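Local coordinates for putative transcriptional regulator TRANSCRIPTION REGULATOR protein (Rhizobium meliloti, PDB 5NLA), which is an AraC-like transcriptional activator that binds c-di-GMP to regulate extracellular polysaccharide production, probably through sequence-specific DNA binding, at residues D122-G127 against V251-H256; M173-L178 against A255-H260. All blocks are in the same frame, centred on the assembly; numbering follows the deposited sequence.

Contact 1 of 2, residues D122-G127 against V251-H256; sequences DHWNVG and VMERAH
Asp-122, in the loop just before strand 124-129, points its side chain at helix 251-261 and reaches His-256 and Glu-253 together. Its CG stands between the backbone N and the carbonyl carbon (chi1 60°). The carboxylate lies against the helix, where OD2 accepts a hydrogen bond from His-256 ND1 at the edge of the imidazole. The N-H...O angle of 135° makes the bond a bent one, and the carboxylate and ring planes lie 42° apart; its modelled length, ND1 to OD2 2.4 Å, is doubtfully short at this resolution. Aspartate suits the place because its short chain brings an acceptor to the helix while its CB packs on the aliphatic part of Glu-253, 3.8 Å from CG of that residue. In AraC-like regulators a beta-rich N-terminal part is joined to a helical helix-turn-helix part, and this contact sets the loop entering a sheet strand against a helix that packs on helix 281-288 of the helix-turn-helix region. Glu-253 bends at chi2, and its OE2 is hydrogen-bonded to Ser-154. Since Glu-253 OE1 stays 6.0 Å from Asp-122 OD2, the two acids keep their charges apart, which probably limits their mutual repulsion. Met-252 also touches the carboxylate: its CG lies 3.6 Å from Asp-122 OD2, while its SD sits over one face of the His-256 ring, 3.6 Å above the plane and offset toward the rim. Trp-124 comes within 4.4 Å of Glu-253 OE2 at CH2, and gives its own indole NE1 to the carbonyl of Tyr-175.

Contact 2 of 2, residues M173-L178 against A255-H260; sequences MPYELL and AHRYIH
Glu-176 and His-260 carry the main polar link, a His-carboxylate hydrogen bond in which ND1 of His-260 donates to OE1 of Glu-176 over 3.2 Å. The bond is nearly straight, 163° at the hydrogen; it meets OE1 on the syn side, and OE1 lies close to the imidazole plane. A second, weak bond runs from the same ND1 to Glu-176 OE2. Glutamate suits this position because its two oxygens can serve His-260 ND1 and Arg-301 at once, OE2 forming a salt bridge to the arginine. Its CG stands anti to the backbone N (chi1 -172°), and the chain then bends at chi2. The cationic neighbour probably favours the charged carboxylate.

Inward of this pair, Tyr-175 packs against the helix. Its ring lies beside His-256 CB and the CA and CB of Arg-257: CD2 is 3.6 Å from His-256 CB, and CE2 is 3.7 Å from Arg-257 CA. The phenol oxygen ends on aliphatic carbon, with OH 3.3 Å from Arg-257 CB. Tyrosine is long enough to run from His-256 CB to the aliphatic start of Arg-257. An alanine here would lack the ring and OH, and would probably leave the carbons of Arg-257 without their cover and His-256 CB with only the contact to the remaining CB. Arg-257 carries its guanidinium on to a salt bridge with Glu-186.

The short helix 175-178 follows strand 166-173 after Pro-174, and so places this contact at the end of that strand. The Tyr-175 ring also meets Trp-124 of strand 124-129, their planes about 25° apart, and touches Ala-182 of helix 182-187. Leu-177 and Leu-178 reach helix 220-234.

Overall arrangement
Both contacts use helix 251-261, and they share His-256, which offers ND1 to Asp-122 in contact 1 and its CB to a tyrosine ring in contact 2. Contact 1 is buried, with four of its five touching residues covered; contact 2 lies nearer the surface, about 12 Å from its centre to the chain centre against 7 Å. Each has a histidine-carboxylate bond, but the deeper one is framed by a methionine and a second acid tied to a serine, the outer one by salt bridges to arginine and glutamate. The first segments also adjoin: Trp-124 N pairs with Met-173 O at 2.8 Å, so the loop before one strand and the short helix after its neighbour both meet helix 251-261.

Contact 1 of 2, residues D122-G127 against V251-H256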
ATOM      1  N   ASP A 122       6.177   1.064  -2.051  1.00 63.60           N
ATOM      2  CA  ASP A 122       6.404  -0.086  -1.168  1.00 63.92           C
ATOM      3  C   ASP A 122       5.595   0.006   0.128  1.00 65.25           C
ATOM      4  O   ASP A 122       5.976  -0.553   1.171  1.00 70.84           O
ATOM      5  CB  ASP A 122       7.887  -0.200  -0.849  1.00 65.26           C
ATOM      6  CG  ASP A 122       8.433   1.034  -0.159  1.00 66.91           C
ATOM      7  OD1 ASP A 122       7.728   2.066  -0.089  1.00 67.12           O
ATOM      8  OD2 ASP A 122       9.587   0.965   0.301  1.00 68.86           O
ATOM      9  N   HIS A 123       4.454   0.674   0.051  1.00 62.93           N
ATOM     10  CA  HIS A 123       3.635   0.902   1.217  1.00 64.00           C
ATOM     11  C   HIS A 123       3.194  -0.449   1.787  1.00 63.53           C
ATOM     12  O   HIS A 123       3.183  -1.457   1.077  1.00 63.34           O
ATOM     13  CB  HIS A 123       2.392   1.738   0.858  1.00 64.56           C
ATOM     14  CG  HIS A 123       2.689   3.148   0.441  1.00 65.36           C
ATOM     15  ND1 HIS A 123       3.434   3.456  -0.675  1.00 65.46           N
ATOM     16  CD2 HIS A 123       2.315   4.334   0.979  1.00 67.95           C
ATOM     17  CE1 HIS A 123       3.529   4.769  -0.792  1.00 67.53           C
ATOM     18  NE2 HIS A 123       2.850   5.326   0.194  1.00 67.80           N
ATOM     19  N   TRP A 124       2.861  -0.459   3.073  1.00 63.73           N
ATOM     20  CA  TRP A 124       2.136  -1.572   3.676  1.00 62.34           C
ATOM     21  C   TRP A 124       0.663  -1.315   3.368  1.00 62.02           C
ATOM     22  O   TRP A 124       0.125  -0.256   3.685  1.00 64.62           O
ATOM     23  CB  TRP A 124       2.356  -1.609   5.183  1.00 64.22           C
ATOM     24  CG  TRP A 124       3.790  -1.538   5.592  1.00 64.59           C
ATOM     25  CD1 TRP A 124       4.457  -0.438   6.008  1.00 65.87           C
ATOM     26  CD2 TRP A 124       4.732  -2.617   5.624  1.00 64.41           C
ATOM     27  NE1 TRP A 124       5.759  -0.757   6.293  1.00 67.53           N
ATOM     28  CE2 TRP A 124       5.953  -2.089   6.065  1.00 65.22           C
ATOM     29  CE3 TRP A 124       4.660  -3.977   5.310  1.00 65.11           C
ATOM     30  CZ2 TRP A 124       7.091  -2.863   6.214  1.00 66.69           C
ATOM     31  CZ3 TRP A 124       5.797  -4.752   5.448  1.00 66.36           C
ATOM     32  CH2 TRP A 124       6.997  -4.192   5.905  1.00 67.47           C
ATOM     33  N   ASN A 125       0.023  -2.268   2.714  1.00 60.59           N
ATOM     34  CA  ASN A 125      -1.369  -2.129   2.311  1.00 59.36           C
ATOM     35  C   ASN A 125      -2.212  -2.995   3.237  1.00 59.32           C
ATOM     36  O   ASN A 125      -1.964  -4.198   3.390  1.00 58.50           O
ATOM     37  CB  ASN A 125      -1.524  -2.578   0.851  1.00 57.94           C
ATOM     38  CG  ASN A 125      -2.806  -2.080   0.176  1.00 56.22           C
ATOM     39  OD1 ASN A 125      -3.164  -2.594  -0.879  1.00 58.73           O
ATOM     40  ND2 ASN A 125      -3.476  -1.092   0.748  1.00 54.84           N
ATOM     41  N   VAL A 126      -3.177  -2.365   3.887  1.00 59.19           N
ATOM     42  CA  VAL A 126      -4.205  -3.084   4.630  1.00 60.44           C
ATOM     43  C   VAL A 126      -5.539  -2.666   4.062  1.00 59.55           C
ATOM     44  O   VAL A 126      -5.780  -1.474   3.870  1.00 60.71           O
ATOM     45  CB  VAL A 126      -4.125  -2.761   6.117  1.00 63.12           C
ATOM     46  CG1 VAL A 126      -5.412  -3.138   6.833  1.00 65.34           C
ATOM     47  CG2 VAL A 126      -2.930  -3.487   6.715  1.00 63.85           C
ATOM     48  N   GLY A 127      -6.395  -3.638   3.774  1.00 59.06           N
ATOM     49  CA  GLY A 127      -7.669  -3.353   3.113  1.00 59.17           C
ATOM     50  C   GLY A 127      -8.804  -4.137   3.722  1.00 60.49           C
ATOM     51  O   GLY A 127      -8.705  -5.351   3.852  1.00 59.53           O
ATOM     52  N   VAL A 251      12.914  -3.572  -5.528  1.00 66.67           N
ATOM     53  CA  VAL A 251      14.004  -2.682  -5.170  1.00 68.20           C
ATOM     54  C   VAL A 251      13.667  -1.712  -4.050  1.00 67.01           C
ATOM     55  O   VAL A 251      14.416  -1.644  -3.082  1.00 72.94           O
ATOM     56  CB  VAL A 251      14.645  -1.907  -6.367  1.00 70.08           C
ATOM     57  CG1 VAL A 251      15.547  -2.822  -7.171  1.00 73.16           C
ATOM     58  CG2 VAL A 251      13.629  -1.198  -7.253  1.00 66.40           C
ATOM     59  N   MET A 252      12.564  -0.980  -4.157  1.00 63.97           N
ATOM     60  CA  MET A 252      12.293   0.119  -3.217  1.00 64.50           C
ATOM     61  C   MET A 252      12.078  -0.367  -1.800  1.00 66.83           C
ATOM     62  O   MET A 252      12.527   0.273  -0.855  1.00 72.68           O
ATOM     63  CB  MET A 252      11.087   0.963  -3.645  1.00 61.65           C
ATOM     64  CG  MET A 252      10.888   2.253  -2.848  1.00 60.39           C
ATOM     65  SD  MET A 252      12.318   3.357  -2.705  1.00 59.67           S
ATOM     66  CE  MET A 252      11.500   4.816  -3.329  1.00 59.54           C
ATOM     67  N   GLU A 253      11.400  -1.496  -1.654  1.00 68.39           N
ATOM     68  CA  GLU A 253      11.217  -2.112  -0.342  1.00 70.86           C
ATOM     69  C   GLU A 253      12.586  -2.541   0.216  1.00 71.33           C
ATOM     70  O   GLU A 253      12.866  -2.341   1.399  1.00 72.00           O
ATOM     71  CB  GLU A 253      10.226  -3.291  -0.427  1.00 73.07           C
ATOM     72  CG  GLU A 253       9.240  -3.426   0.738  1.00 75.41           C
ATOM     73  CD  GLU A 253       9.561  -4.563   1.669  1.00 80.33           C
ATOM     74  OE1 GLU A 253      10.739  -4.637   2.091  1.00 90.55           O
ATOM     75  OE2 GLU A 253       8.646  -5.368   1.977  1.00 80.42           O
ATOM     76  N   ARG A 254      13.442  -3.091  -0.643  1.00 70.03           N
ATOM     77  CA  ARG A 254      14.796  -3.479  -0.229  1.00 72.88           C
ATOM     78  C   ARG A 254      15.668  -2.285   0.145  1.00 72.05           C
ATOM     79  O   ARG A 254      16.430  -2.369   1.103  1.00 73.77           O
ATOM     80  CB  ARG A 254      15.476  -4.365  -1.282  1.00 75.07           C
ATOM     81  CG  ARG A 254      14.998  -5.808  -1.206  1.00 77.45           C
ATOM     82  CD  ARG A 254      15.716  -6.726  -2.168  1.00 81.89           C
ATOM     83  NE  ARG A 254      15.417  -6.345  -3.549  1.00 84.63           N
ATOM     84  CZ  ARG A 254      16.313  -6.087  -4.510  1.00 86.84           C
ATOM     85  NH1 ARG A 254      17.631  -6.191  -4.298  1.00 89.75           N
ATOM     86  NH2 ARG A 254      15.877  -5.734  -5.719  1.00 86.32           N
ATOM     87  N   ALA A 255      15.524  -1.183  -0.591  1.00 69.31           N
ATOM     88  CA  ALA A 255      16.224   0.074  -0.302  1.00 70.29           C
ATOM     89  C   ALA A 255      15.751   0.731   0.995  1.00 71.57           C
ATOM     90  O   ALA A 255      16.569   1.116   1.837  1.00 71.61           O
ATOM     91  CB  ALA A 255      16.050   1.048  -1.452  1.00 69.04           C
ATOM     92  N   HIS A 256      14.433   0.868   1.151  1.00 69.90           N
ATOM     93  CA  HIS A 256      13.870   1.439   2.380  1.00 70.35           C
ATOM     94  C   HIS A 256      14.238   0.634   3.638  1.00 73.16           C
ATOM     95  O   HIS A 256      14.433   1.224   4.716  1.00 73.39           O
ATOM     96  CB  HIS A 256      12.346   1.604   2.283  1.00 66.54           C
ATOM     97  CG  HIS A 256      11.907   2.839   1.556  1.00 64.97           C
ATOM     98  ND1 HIS A 256      10.643   2.976   1.033  1.00 62.07           N
ATOM     99  CD2 HIS A 256      12.558   3.988   1.263  1.00 66.39           C
ATOM    100  CE1 HIS A 256      10.524   4.156   0.459  1.00 62.61           C
ATOM    101  NE2 HIS A 256      11.673   4.792   0.584  1.00 65.91           N
TER

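Contact 2 of 2, residues M173-L178 against A255-H260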
ATOM      1  N   MET A 173       0.286   2.637   4.160  1.00 62.37           N
ATOM      2  CA  MET A 173       1.170   3.161   5.204  1.00 65.16           C
ATOM      3  C   MET A 173       2.608   3.155   4.651  1.00 67.57           C
ATOM      4  O   MET A 173       3.070   2.112   4.166  1.00 68.89           O
ATOM      5  CB  MET A 173       1.068   2.283   6.465  1.00 63.89           C
ATOM      6  CG  MET A 173      -0.239   2.450   7.259  1.00 63.50           C
ATOM      7  SD  MET A 173      -0.690   1.103   8.381  1.00 58.87           S
ATOM      8  CE  MET A 173      -0.909  -0.158   7.150  1.00 58.45           C
ATOM      9  N   PRO A 174       3.319   4.308   4.702  1.00 69.01           N
ATOM     10  CA  PRO A 174       4.684   4.343   4.158  1.00 69.38           C
ATOM     11  C   PRO A 174       5.637   3.430   4.925  1.00 70.54           C
ATOM     12  O   PRO A 174       5.488   3.294   6.138  1.00 71.41           O
ATOM     13  CB  PRO A 174       5.109   5.802   4.330  1.00 71.16           C
ATOM     14  CG  PRO A 174       3.879   6.560   4.661  1.00 71.25           C
ATOM     15  CD  PRO A 174       2.932   5.604   5.288  1.00 70.47           C
ATOM     16  N   TYR A 175       6.608   2.835   4.222  1.00 70.74           N
ATOM     17  CA  TYR A 175       7.481   1.791   4.791  1.00 72.80           C
ATOM     18  C   TYR A 175       7.853   2.021   6.247  1.00 76.34           C
ATOM     19  O   TYR A 175       7.772   1.114   7.071  1.00 76.72           O
ATOM     20  CB  TYR A 175       8.800   1.646   4.009  1.00 74.12           C
ATOM     21  CG  TYR A 175       9.573   0.427   4.465  1.00 73.00           C
ATOM     22  CD1 TYR A 175       9.144  -0.840   4.103  1.00 71.23           C
ATOM     23  CD2 TYR A 175      10.683   0.532   5.291  1.00 73.50           C
ATOM     24  CE1 TYR A 175       9.801  -1.973   4.529  1.00 71.61           C
ATOM     25  CE2 TYR A 175      11.348  -0.606   5.724  1.00 75.72           C
ATOM     26  CZ  TYR A 175      10.892  -1.862   5.336  1.00 73.81           C
ATOM     27  OH  TYR A 175      11.509  -3.028   5.731  1.00 75.80           O
ATOM     28  N   GLU A 176       8.268   3.243   6.535  1.00 80.83           N
ATOM     29  CA  GLU A 176       8.850   3.583   7.814  1.00 85.02           C
ATOM     30  C   GLU A 176       7.869   3.529   8.981  1.00 84.63           C
ATOM     31  O   GLU A 176       8.275   3.240  10.106  1.00 85.14           O
ATOM     32  CB  GLU A 176       9.480   4.962   7.715  1.00 89.85           C
ATOM     33  CG  GLU A 176      10.295   5.359   8.926  1.00 98.69           C
ATOM     34  CD  GLU A 176      11.480   4.444   9.235  1.00102.37           C
ATOM     35  OE1 GLU A 176      12.071   3.862   8.291  1.00102.24           O
ATOM     36  OE2 GLU A 176      11.824   4.325  10.436  1.00104.60           O
ATOM     37  N   LEU A 177       6.593   3.786   8.714  1.00 82.44           N
ATOM     38  CA  LEU A 177       5.550   3.708   9.747  1.00 83.41           C
ATOM     39  C   LEU A 177       5.622   2.404  10.546  1.00 82.20           C
ATOM     40  O   LEU A 177       5.522   2.413  11.776  1.00 85.39           O
ATOM     41  CB  LEU A 177       4.150   3.858   9.126  1.00 83.33           C
ATOM     42  CG  LEU A 177       3.183   4.805   9.838  1.00 88.12           C
ATOM     43  CD1 LEU A 177       2.948   4.375  11.276  1.00 91.18           C
ATOM     44  CD2 LEU A 177       3.687   6.249   9.787  1.00 91.65           C
ATOM     45  N   LEU A 178       5.820   1.299   9.832  1.00 79.36           N
ATOM     46  CA  LEU A 178       5.825  -0.036  10.415  1.00 80.51           C
ATOM     47  C   LEU A 178       7.178  -0.757  10.321  1.00 80.81           C
ATOM     48  O   LEU A 178       7.266  -1.936  10.665  1.00 82.89           O
ATOM     49  CB  LEU A 178       4.741  -0.889   9.738  1.00 78.55           C
ATOM     50  CG  LEU A 178       3.295  -0.371   9.770  1.00 77.99           C
ATOM     51  CD1 LEU A 178       2.409  -1.039   8.721  1.00 75.34           C
ATOM     52  CD2 LEU A 178       2.704  -0.569  11.156  1.00 81.10           C
ATOM     53  N   ALA A 255      15.524  -1.183  -0.591  1.00 69.31           N
ATOM     54  CA  ALA A 255      16.224   0.074  -0.302  1.00 70.29           C
ATOM     55  C   ALA A 255      15.751   0.731   0.995  1.00 71.57           C
ATOM     56  O   ALA A 255      16.569   1.116   1.837  1.00 71.61           O
ATOM     57  CB  ALA A 255      16.050   1.048  -1.452  1.00 69.04           C
ATOM     58  N   HIS A 256      14.433   0.868   1.151  1.00 69.90           N
ATOM     59  CA  HIS A 256      13.870   1.439   2.380  1.00 70.35           C
ATOM     60  C   HIS A 256      14.238   0.634   3.638  1.00 73.16           C
ATOM     61  O   HIS A 256      14.433   1.224   4.716  1.00 73.39           O
ATOM     62  CB  HIS A 256      12.346   1.604   2.283  1.00 66.54           C
ATOM     63  CG  HIS A 256      11.907   2.839   1.556  1.00 64.97           C
ATOM     64  ND1 HIS A 256      10.643   2.976   1.033  1.00 62.07           N
ATOM     65  CD2 HIS A 256      12.558   3.988   1.263  1.00 66.39           C
ATOM     66  CE1 HIS A 256      10.524   4.156   0.459  1.00 62.61           C
ATOM     67  NE2 HIS A 256      11.673   4.792   0.584  1.00 65.91           N
ATOM     68  N   ARG A 257      14.342  -0.690   3.487  1.00 74.33           N
ATOM     69  CA  ARG A 257      14.749  -1.573   4.578  1.00 78.34           C
ATOM     70  C   ARG A 257      16.228  -1.418   4.886  1.00 82.34           C
ATOM     71  O   ARG A 257      16.609  -1.249   6.049  1.00 84.71           O
ATOM     72  CB  ARG A 257      14.468  -3.040   4.247  1.00 79.16           C
ATOM     73  CG  ARG A 257      14.704  -3.980   5.427  1.00 82.90           C
ATOM     74  CD  ARG A 257      14.379  -5.421   5.096  1.00 84.41           C
ATOM     75  NE  ARG A 257      15.149  -5.916   3.958  1.00 87.16           N
ATOM     76  CZ  ARG A 257      14.937  -7.082   3.349  1.00 91.90           C
ATOM     77  NH1 ARG A 257      13.976  -7.905   3.771  1.00 94.97           N
ATOM     78  NH2 ARG A 257      15.687  -7.434   2.305  1.00 93.36           N
ATOM     79  N   TYR A 258      17.058  -1.501   3.847  1.00 82.77           N
ATOM     80  CA  TYR A 258      18.496  -1.325   4.009  1.00 84.07           C
ATOM     81  C   TYR A 258      18.758  -0.046   4.792  1.00 83.44           C
ATOM     82  O   TYR A 258      19.401  -0.080   5.826  1.00 86.62           O
ATOM     83  CB  TYR A 258      19.212  -1.289   2.661  1.00 85.89           C
ATOM     84  CG  TYR A 258      20.702  -1.239   2.827  1.00 92.61           C
ATOM     85  CD1 TYR A 258      21.438  -2.405   3.009  1.00 95.66           C
ATOM     86  CD2 TYR A 258      21.378  -0.020   2.846  1.00 95.51           C
ATOM     87  CE1 TYR A 258      22.807  -2.360   3.192  1.00100.15           C
ATOM     88  CE2 TYR A 258      22.746   0.040   3.032  1.00 99.92           C
ATOM     89  CZ  TYR A 258      23.469  -1.127   3.204  1.00103.10           C
ATOM     90  OH  TYR A 258      24.845  -1.040   3.391  1.00106.81           O
ATOM     91  N   ILE A 259      18.213   1.063   4.308  1.00 81.85           N
ATOM     92  CA  ILE A 259      18.323   2.356   4.983  1.00 84.02           C
ATOM     93  C   ILE A 259      17.867   2.293   6.431  1.00 84.81           C
ATOM     94  O   ILE A 259      18.560   2.808   7.301  1.00 91.08           O
ATOM     95  CB  ILE A 259      17.563   3.474   4.222  1.00 82.95           C
ATOM     96  CG1 ILE A 259      18.369   3.885   2.986  1.00 83.25           C
ATOM     97  CG2 ILE A 259      17.305   4.703   5.102  1.00 84.52           C
ATOM     98  CD1 ILE A 259      17.591   4.716   1.988  1.00 82.07           C
ATOM     99  N   HIS A 260      16.720   1.677   6.689  1.00 83.19           N
ATOM    100  CA  HIS A 260      16.194   1.567   8.063  1.00 83.36           C
ATOM    101  C   HIS A 260      17.174   0.843   8.980  1.00 86.83           C
ATOM    102  O   HIS A 260      17.420   1.297  10.102  1.00 89.30           O
ATOM    103  CB  HIS A 260      14.828   0.857   8.082  1.00 79.96           C
ATOM    104  CG  HIS A 260      14.264   0.657   9.460  1.00 79.51           C
ATOM    105  ND1 HIS A 260      13.400   1.555  10.046  1.00 77.95           N
ATOM    106  CD2 HIS A 260      14.444  -0.339  10.363  1.00 79.22           C
ATOM    107  CE1 HIS A 260      13.076   1.123  11.252  1.00 78.92           C
ATOM    108  NE2 HIS A 260      13.695  -0.023  11.468  1.00 79.24           N
TER